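Local coordinates for protein cyanuric acid amidohydrolase (Azorhizobium caulinodans, PDB 4NQ3) that hydrolyses the s-triazine ring of cyanuric acid to 1-carboxybiuret, which decarboxylates to biuret, a step in the breakdown of atrazine and melamine, at residues L117-L122 / A162-E167; S220-C225 / I251-M256; E287-G292 / K297-L302. All blocks are in the same frame, centred on the assembly; numbering follows the deposited sequence.

Contact 1 (L117-L122 / A162-E167); sequences LPFEAL and AMRVKE. With SO4 (sulfate ion), chain H.
R164 lays its aliphatic chain across the ring of F119, a CH-pi contact that joins helix 162-170 to the loop before helix 125-141 at the surface of the protein; both segments fall in the predicted range of repeating unit B. CB of R164 stands over one face of the ring, 3.9 Å from the F119 centroid and 24° off the normal, shifted toward the rim. CG comes next and meets the far end of the ring, 3.5 Å from F119 CZ. CD follows at 3.4 Å from the same F119 CZ. With CG anti to its carbonyl carbon (chi1 -71°) and the chain extended from CG to NE, the arginine crosses the phenylalanine at about a right angle. Beyond the ring, the guanidinium is gripped by backbone oxygens, NH1 by L159 and NH2 by I229. NE and NH2 also give weak bonds to O3 of a sulfate, probably from the crystallisation liquor, that T161 OG1 binds too. With an alanine here CB would remain, but the L159 and I229 carbonyls would probably lose their donors and a gap would open beside F119 CZ. One helical turn on, E167 approaches the ring edge near its plane, its OE1 4.2 Å from F119 CE2.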
loop_
_atom_site.group_PDB
_atom_site.type_symbol
_atom_site.label_atom_id
_atom_site.label_comp_id
_atom_site.label_asym_id
_atom_site.label_seq_id
_atom_site.Cartn_x
_atom_site.Cartn_y
_atom_site.Cartn_z
ATOM N N LEU A 117 6.644 3.097 30.008
ATOM C CA LEU A 117 5.430 2.320 30.220
ATOM C C LEU A 117 5.703 0.843 30.019
ATOM O O LEU A 117 6.022 0.434 28.892
ATOM C CB LEU A 117 4.342 2.767 29.243
ATOM C CG LEU A 117 3.068 1.930 29.233
ATOM C CD1 LEU A 117 2.279 2.154 30.504
ATOM C CD2 LEU A 117 2.234 2.214 27.988
ATOM N N PRO A 118 5.557 0.039 31.091
ATOM C CA PRO A 118 5.677 -1.431 31.027
ATOM C C PRO A 118 4.793 -1.989 29.919
ATOM O O PRO A 118 3.640 -1.580 29.824
ATOM C CB PRO A 118 5.188 -1.895 32.392
ATOM C CG PRO A 118 5.327 -0.694 33.285
ATOM C CD PRO A 118 5.111 0.506 32.413
ATOM N N PHE A 119 5.327 -2.865 29.076
ATOM C CA PHE A 119 4.582 -3.346 27.913
ATOM C C PHE A 119 3.267 -4.010 28.304
ATOM O O PHE A 119 2.321 -4.068 27.514
ATOM C CB PHE A 119 5.434 -4.324 27.107
ATOM C CG PHE A 119 6.570 -3.677 26.374
ATOM C CD1 PHE A 119 6.486 -2.360 25.968
ATOM C CD2 PHE A 119 7.746 -4.379 26.135
ATOM C CE1 PHE A 119 7.541 -1.763 25.292
ATOM C CE2 PHE A 119 8.816 -3.787 25.472
ATOM C CZ PHE A 119 8.716 -2.482 25.056
ATOM N N GLU A 120 3.198 -4.510 29.529
ATOM C CA GLU A 120 2.000 -5.217 29.968
ATOM C C GLU A 120 0.994 -4.261 30.596
ATOM O O GLU A 120 -0.078 -4.684 31.040
ATOM C CB GLU A 120 2.365 -6.334 30.934
ATOM C CG GLU A 120 3.098 -5.869 32.169
ATOM C CD GLU A 120 4.597 -5.725 31.951
ATOM O OE1 GLU A 120 5.358 -5.883 32.933
ATOM O OE2 GLU A 120 5.016 -5.479 30.790
ATOM N N ALA A 121 1.359 -2.982 30.661
ATOM C CA ALA A 121 0.433 -1.957 31.124
ATOM C C ALA A 121 -0.296 -1.280 29.950
ATOM O O ALA A 121 -1.365 -0.712 30.122
ATOM C CB ALA A 121 1.155 -0.939 31.952
ATOM N N LEU A 122 0.282 -1.360 28.759
ATOM C CA LEU A 122 -0.271 -0.683 27.586
ATOM C C LEU A 122 -1.669 -1.213 27.315
ATOM O O LEU A 122 -1.904 -2.413 27.370
ATOM C CB LEU A 122 0.651 -0.873 26.366
ATOM C CG LEU A 122 0.237 -0.244 25.031
ATOM C CD1 LEU A 122 1.442 0.345 24.287
ATOM C CD2 LEU A 122 -0.485 -1.268 24.153
ATOM N N ALA A 162 6.294 -6.687 17.236
ATOM C CA ALA A 162 6.457 -8.115 17.471
ATOM C C ALA A 162 7.559 -8.354 18.511
ATOM O O ALA A 162 7.361 -9.117 19.468
ATOM C CB ALA A 162 6.769 -8.837 16.162
HETATM N N MSE A 163 8.696 -7.673 18.338
HETATM C CA MSE A 163 9.850 -7.858 19.217
HETATM C C MSE A 163 9.476 -7.554 20.679
HETATM O O MSE A 163 9.835 -8.294 21.595
HETATM C CB MSE A 163 11.018 -6.981 18.765
HETATM C CG MSE A 163 12.369 -7.317 19.401
HETATM SE SE MSE A 163 13.820 -6.567 18.338
HETATM C CE MSE A 163 15.329 -7.710 18.831
ATOM N N ARG A 164 8.720 -6.483 20.880
ATOM C CA ARG A 164 8.358 -6.044 22.215
ATOM C C ARG A 164 7.392 -7.027 22.902
ATOM O O ARG A 164 7.465 -7.256 24.113
ATOM C CB ARG A 164 7.741 -4.651 22.128
ATOM C CG ARG A 164 8.732 -3.591 21.786
ATOM C CD ARG A 164 8.112 -2.223 21.769
ATOM N NE ARG A 164 8.980 -1.302 21.045
ATOM C CZ ARG A 164 8.727 -0.014 20.830
ATOM N NH1 ARG A 164 7.617 0.563 21.275
ATOM N NH2 ARG A 164 9.591 0.697 20.138
ATOM N N VAL A 165 6.478 -7.589 22.126
ATOM C CA VAL A 165 5.554 -8.579 22.654
ATOM C C VAL A 165 6.314 -9.824 23.113
ATOM O O VAL A 165 6.030 -10.387 24.172
ATOM C CB VAL A 165 4.503 -8.978 21.621
ATOM C CG1 VAL A 165 3.849 -10.292 22.019
ATOM C CG2 VAL A 165 3.478 -7.855 21.444
ATOM N N LYS A 166 7.263 -10.271 22.295
ATOM C CA LYS A 166 8.029 -11.451 22.651
ATOM C C LYS A 166 8.958 -11.147 23.828
ATOM O O LYS A 166 9.241 -12.040 24.630
ATOM C CB LYS A 166 8.810 -11.987 21.439
ATOM C CG LYS A 166 7.935 -12.638 20.363
ATOM C CD LYS A 166 7.150 -13.835 20.925
ATOM C CE LYS A 166 5.940 -14.227 20.041
ATOM N NZ LYS A 166 5.218 -15.486 20.467
ATOM N N GLU A 167 9.397 -9.894 23.972
ATOM C CA GLU A 167 10.206 -9.528 25.148
ATOM C C GLU A 167 9.380 -9.686 26.405
ATOM O O GLU A 167 9.842 -10.242 27.393
ATOM C CB GLU A 167 10.738 -8.091 25.080
ATOM C CG GLU A 167 11.818 -7.850 24.015
ATOM C CD GLU A 167 12.342 -6.406 23.988
ATOM O OE1 GLU A 167 12.435 -5.790 25.086
ATOM O OE2 GLU A 167 12.640 -5.893 22.871
HETATM S S SO4 H . 11.644 -2.429 18.325
HETATM O O1 SO4 H . 12.702 -1.422 18.174
HETATM O O2 SO4 H . 11.620 -3.400 17.218
HETATM O O3 SO4 H . 10.400 -1.671 18.356
HETATM O O4 SO4 H . 11.796 -3.159 19.593
#

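Contact 2 (S220-C225 / I251-M256); sequences SARASC and IAHGVM
A221 and H253 have the most surface buried here, with V255 next, where the turn leading into strand 223-227 leans on strand 249-256. Each strand is outermost in a four-stranded mixed sheet of its own, one in the predicted range of repeating unit B and the other in that of unit C, so the contact joins two neighbouring repeats by side chains, without a hydrogen bond between the segments. S220 OG accepts from R222 N at 2.7 Å, an ST turn, and from A223 N at 2.9 Å, which extends it to an ST motif, while E201 bonds the same hydroxyl. A221 projects from the turn toward the strand, its CB 3.5 Å from CG2 of V255. This methyl is the valine branch that lies anti to the carbonyl carbon and beside the backbone N. V255 also packs on P341, a magnesium ligand. H253 reaches back to the turn, CG placed between its backbone N and carbonyl carbon (chi1 85°), and brings CD2 to 3.6 Å from the A221 carbonyl O. Over one face of this imidazole lies the arginine chain, with R222 CG 4.1 Å from the H253 centroid and 22° off the normal, in a CH-pi contact. A bend at chi3 takes the guanidinium to a salt bridge with E201, and H253 ND1 is hydrogen-bonded to ND1 of H151. The guanidinium and ring planes are 13° apart, and R222 NE stays 4.5 Å from H253 NE2.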
loop_
_atom_site.group_PDB
_atom_site.type_symbol
_atom_site.label_atom_id
_atom_site.label_comp_id
_atom_site.label_asym_id
_atom_site.label_seq_id
_atom_site.Cartn_x
_atom_site.Cartn_y
_atom_site.Cartn_z
ATOM N N SER A 220 -13.760 11.192 26.037
ATOM C CA SER A 220 -13.436 12.572 26.377
ATOM C C SER A 220 -13.681 13.483 25.185
ATOM O O SER A 220 -13.410 13.114 24.036
ATOM C CB SER A 220 -11.975 12.692 26.822
ATOM O OG SER A 220 -11.529 14.028 26.660
ATOM N N ALA A 221 -14.172 14.683 25.452
ATOM C CA ALA A 221 -14.321 15.679 24.396
ATOM C C ALA A 221 -13.011 16.448 24.175
ATOM O O ALA A 221 -12.947 17.355 23.341
ATOM C CB ALA A 221 -15.450 16.645 24.739
ATOM N N ARG A 222 -11.966 16.096 24.912
ATOM C CA ARG A 222 -10.772 16.897 24.815
ATOM C C ARG A 222 -9.506 16.101 24.546
ATOM O O ARG A 222 -8.465 16.673 24.183
ATOM C CB ARG A 222 -10.636 17.727 26.083
ATOM C CG ARG A 222 -11.458 18.988 25.924
ATOM C CD ARG A 222 -11.908 19.594 27.210
ATOM N NE ARG A 222 -12.858 18.743 27.904
ATOM C CZ ARG A 222 -13.195 18.938 29.167
ATOM N NH1 ARG A 222 -12.680 19.964 29.823
ATOM N NH2 ARG A 222 -14.042 18.123 29.775
ATOM N N ALA A 223 -9.614 14.782 24.654
ATOM C CA ALA A 223 -8.477 13.902 24.422
ATOM C C ALA A 223 -8.045 13.898 22.960
ATOM O O ALA A 223 -8.875 13.806 22.055
ATOM C CB ALA A 223 -8.806 12.471 24.885
ATOM N N SER A 224 -6.740 14.013 22.733
ATOM C CA SER A 224 -6.193 13.762 21.411
ATOM C C SER A 224 -4.917 12.922 21.523
ATOM O O SER A 224 -3.886 13.403 21.950
ATOM C CB SER A 224 -5.921 15.062 20.688
ATOM O OG SER A 224 -5.227 14.807 19.484
ATOM N N CYS A 225 -4.992 11.651 21.155
ATOM C CA CYS A 225 -3.866 10.749 21.359
ATOM C C CYS A 225 -3.242 10.254 20.073
ATOM O O CYS A 225 -3.938 9.910 19.119
ATOM C CB CYS A 225 -4.325 9.583 22.196
ATOM S SG CYS A 225 -5.049 10.229 23.698
ATOM N N ILE A 251 -8.138 29.743 22.586
ATOM C CA ILE A 251 -8.402 28.436 22.008
ATOM C C ILE A 251 -9.851 28.105 22.258
ATOM O O ILE A 251 -10.392 28.438 23.308
ATOM C CB ILE A 251 -7.476 27.338 22.605
ATOM C CG1 ILE A 251 -7.651 26.006 21.876
ATOM C CG2 ILE A 251 -7.696 27.182 24.114
ATOM C CD1 ILE A 251 -6.635 24.946 22.282
ATOM N N ALA A 252 -10.490 27.499 21.266
ATOM C CA ALA A 252 -11.856 27.013 21.392
ATOM C C ALA A 252 -11.848 25.592 20.863
ATOM O O ALA A 252 -10.923 25.219 20.139
ATOM C CB ALA A 252 -12.814 27.888 20.617
ATOM N N HIS A 253 -12.846 24.790 21.228
ATOM C CA HIS A 253 -12.899 23.397 20.772
ATOM C C HIS A 253 -14.325 22.907 20.659
ATOM O O HIS A 253 -15.237 23.496 21.235
ATOM C CB HIS A 253 -12.154 22.463 21.726
ATOM C CG HIS A 253 -12.997 22.006 22.874
ATOM N ND1 HIS A 253 -13.218 22.784 23.993
ATOM C CD2 HIS A 253 -13.700 20.862 23.064
ATOM C CE1 HIS A 253 -14.009 22.133 24.830
ATOM N NE2 HIS A 253 -14.317 20.964 24.290
ATOM N N GLY A 254 -14.491 21.772 19.986
ATOM C CA GLY A 254 -15.786 21.140 19.825
ATOM C C GLY A 254 -15.607 19.684 19.443
ATOM O O GLY A 254 -14.480 19.233 19.231
ATOM N N VAL A 255 -16.707 18.939 19.364
ATOM C CA VAL A 255 -16.621 17.534 19.000
ATOM C C VAL A 255 -17.324 17.254 17.693
ATOM O O VAL A 255 -18.505 17.482 17.574
ATOM C CB VAL A 255 -17.230 16.642 20.072
ATOM C CG1 VAL A 255 -17.161 15.177 19.641
ATOM C CG2 VAL A 255 -16.503 16.839 21.382
HETATM N N MSE A 256 -16.600 16.762 16.705
HETATM C CA MSE A 256 -17.234 16.321 15.482
HETATM C C MSE A 256 -18.038 15.051 15.739
HETATM O O MSE A 256 -17.493 14.049 16.220
HETATM C CB MSE A 256 -16.194 16.071 14.410
HETATM C CG MSE A 256 -15.411 17.299 14.017
HETATM SE SE MSE A 256 -14.054 16.816 12.673
HETATM C CE MSE A 256 -15.258 16.672 11.105
#

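Contact 3 (E287-G292 / K297-L302); sequences EPSRSG and KRHTML
H299 is set edge-on to S289, its imidazole lying between the two arms at the base of the short hairpin 293-294/297-298. In the ring plane NE2 reaches two acceptors of one residue, S289 O at 3.0 Å and S289 OG at 3.2 Å; the same hydroxyl is hydrogen-bonded to R293 O. The bond to the S289 carbonyl arrives on a lone pair, in the carbonyl plane, and that oxygen also accepts from G292 N to shut the type I turn S289-G292. On the other ring nitrogen, ND1 receives M301 N close to the ring plane, with an N-H...N angle of 155°; this pattern is consistent with a hydrogen on NE2, and the two ends together fix the rotation of the imidazole. Both faces are occupied. The CE methyl of selenomethionine M301 sits 3.5 Å above the H299 plane, over its centre, and G292 O lies off-centre on the opposite face. This oxygen also accepts from H299 N at 2.8 Å, continuing the hairpin pairing by one bond past the strands.

Next to the imidazole is an apolar patch. M301, bent at chi3, carries CE to 3.8 Å from P288 CB, and L302 crosses the proline at about a right angle, with CD2 4.1 Å from P288 CB. Two other subunits meet this region: R298 forms a salt bridge with E42 of the fourth subunit, and L302 packs on A162 of the second subunit. The CB of R290 points away from segment 297-302, and the extended chain carries the guanidinium to a salt bridge with D342, with Y216 in cation-pi contact. The same group meets E287, a magnesium ligand: R290 NH1 lies 2.7 Å from E287 OE2, which is met from above the carboxylate plane.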
loop_
_atom_site.group_PDB
_atom_site.type_symbol
_atom_site.label_atom_id
_atom_site.label_comp_id
_atom_site.label_asym_id
_atom_site.label_seq_id
_atom_site.Cartn_x
_atom_site.Cartn_y
_atom_site.Cartn_z
ATOM N N GLU A 287 -11.575 9.609 12.794
ATOM C CA GLU A 287 -11.726 8.198 13.102
ATOM C C GLU A 287 -12.681 7.516 12.151
ATOM O O GLU A 287 -13.773 8.018 11.905
ATOM C CB GLU A 287 -12.220 8.030 14.533
ATOM C CG GLU A 287 -12.332 6.587 14.963
ATOM C CD GLU A 287 -12.918 6.433 16.355
ATOM O OE1 GLU A 287 -13.767 7.262 16.771
ATOM O OE2 GLU A 287 -12.507 5.475 17.040
ATOM N N PRO A 288 -12.283 6.357 11.611
ATOM C CA PRO A 288 -13.276 5.599 10.848
ATOM C C PRO A 288 -14.321 5.035 11.803
ATOM O O PRO A 288 -13.971 4.481 12.844
ATOM C CB PRO A 288 -12.447 4.494 10.182
ATOM C CG PRO A 288 -11.269 4.329 11.064
ATOM C CD PRO A 288 -10.969 5.693 11.633
ATOM N N SER A 289 -15.589 5.193 11.471
ATOM C CA SER A 289 -16.642 4.760 12.374
ATOM C C SER A 289 -16.781 3.243 12.365
ATOM O O SER A 289 -16.784 2.622 11.303
ATOM C CB SER A 289 -17.971 5.410 11.997
ATOM O OG SER A 289 -18.361 5.030 10.692
ATOM N N ARG A 290 -16.909 2.649 13.548
ATOM C CA ARG A 290 -16.916 1.195 13.669
ATOM C C ARG A 290 -18.226 0.559 13.247
ATOM O O ARG A 290 -18.305 -0.666 13.119
ATOM C CB ARG A 290 -16.601 0.796 15.100
ATOM C CG ARG A 290 -15.167 1.041 15.427
ATOM C CD ARG A 290 -14.817 0.727 16.854
ATOM N NE ARG A 290 -13.416 1.053 17.034
ATOM C CZ ARG A 290 -12.988 2.258 17.390
ATOM N NH1 ARG A 290 -13.877 3.222 17.629
ATOM N NH2 ARG A 290 -11.682 2.493 17.515
ATOM N N SER A 291 -19.245 1.390 13.030
ATOM C CA SER A 291 -20.531 0.933 12.493
ATOM C C SER A 291 -20.356 0.577 11.035
ATOM O O SER A 291 -21.199 -0.078 10.439
ATOM C CB SER A 291 -21.606 2.005 12.624
ATOM O OG SER A 291 -21.261 3.174 11.893
ATOM N N GLY A 292 -19.261 1.058 10.458
ATOM C CA GLY A 292 -18.987 0.865 9.053
ATOM C C GLY A 292 -19.804 1.797 8.192
ATOM O O GLY A 292 -19.742 1.711 6.965
ATOM N N LYS A 297 -24.774 5.600 5.276
ATOM C CA LYS A 297 -24.109 5.178 4.035
ATOM C C LYS A 297 -22.849 4.398 4.382
ATOM O O LYS A 297 -22.069 4.846 5.214
ATOM C CB LYS A 297 -23.751 6.397 3.179
ATOM C CG LYS A 297 -24.904 7.378 2.964
ATOM C CD LYS A 297 -26.064 6.769 2.183
ATOM C CE LYS A 297 -27.235 7.750 2.056
ATOM N NZ LYS A 297 -26.871 9.008 1.322
ATOM N N ARG A 298 -22.647 3.232 3.776
ATOM C CA ARG A 298 -21.502 2.406 4.153
ATOM C C ARG A 298 -20.214 3.048 3.681
ATOM O O ARG A 298 -20.210 3.792 2.705
ATOM C CB ARG A 298 -21.608 0.984 3.598
ATOM C CG ARG A 298 -20.969 0.763 2.224
ATOM C CD ARG A 298 -21.333 -0.619 1.652
ATOM N NE ARG A 298 -20.161 -1.477 1.544
ATOM C CZ ARG A 298 -19.519 -1.742 0.408
ATOM N NH1 ARG A 298 -18.447 -2.533 0.417
ATOM N NH2 ARG A 298 -19.948 -1.229 -0.741
ATOM N N HIS A 299 -19.137 2.811 4.419
ATOM C CA HIS A 299 -17.819 3.229 3.979
ATOM C C HIS A 299 -16.946 1.992 3.978
ATOM O O HIS A 299 -17.324 0.975 4.556
ATOM C CB HIS A 299 -17.245 4.314 4.891
ATOM C CG HIS A 299 -16.947 3.839 6.277
ATOM N ND1 HIS A 299 -15.975 2.897 6.548
ATOM C CD2 HIS A 299 -17.495 4.169 7.470
ATOM C CE1 HIS A 299 -15.936 2.670 7.851
ATOM N NE2 HIS A 299 -16.847 3.429 8.433
ATOM N N THR A 300 -15.769 2.079 3.373
ATOM C CA THR A 300 -14.946 0.891 3.199
ATOM C C THR A 300 -13.639 0.937 3.986
ATOM O O THR A 300 -12.726 0.157 3.704
ATOM C CB THR A 300 -14.588 0.679 1.721
ATOM O OG1 THR A 300 -13.709 1.728 1.301
ATOM C CG2 THR A 300 -15.838 0.679 0.836
HETATM N N MSE A 301 -13.548 1.839 4.966
HETATM C CA MSE A 301 -12.282 2.105 5.660
HETATM C C MSE A 301 -11.819 0.951 6.536
HETATM O O MSE A 301 -10.609 0.743 6.709
HETATM C CB MSE A 301 -12.392 3.368 6.504
HETATM C CG MSE A 301 -12.547 4.614 5.687
HETATM SE SE MSE A 301 -12.600 6.203 6.783
HETATM C CE MSE A 301 -14.431 6.136 7.450
ATOM N N LEU A 302 -12.775 0.196 7.073
ATOM C CA LEU A 302 -12.461 -0.910 7.968
ATOM C C LEU A 302 -12.199 -2.216 7.239
ATOM O O LEU A 302 -11.825 -3.201 7.862
ATOM C CB LEU A 302 -13.594 -1.121 8.970
ATOM C CG LEU A 302 -13.798 0.037 9.939
ATOM C CD1 LEU A 302 -14.879 -0.301 10.920
ATOM C CD2 LEU A 302 -12.492 0.374 10.662
#

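From the N terminus the contacts follow in series, none nested in or crossing another. Contact 1 closes a loop of 39 residues that takes in helix 125-141 and strand 150-157, all within the predicted range of unit B. Contact 2 spans 25 residues, including strand 235-242, and passes from unit B to unit C, setting the turn before one sheet's edge strand against the edge strand of the next sheet. Contact 3 spans only four intervening residues, closing the base of a hairpin in the predicted range of unit C. Its nearest atoms are about 8 Å from contact 2, and magnesium ligands adjoin both. Contacts 1 and 3 each touch the second subunit, by way of A162 and L302.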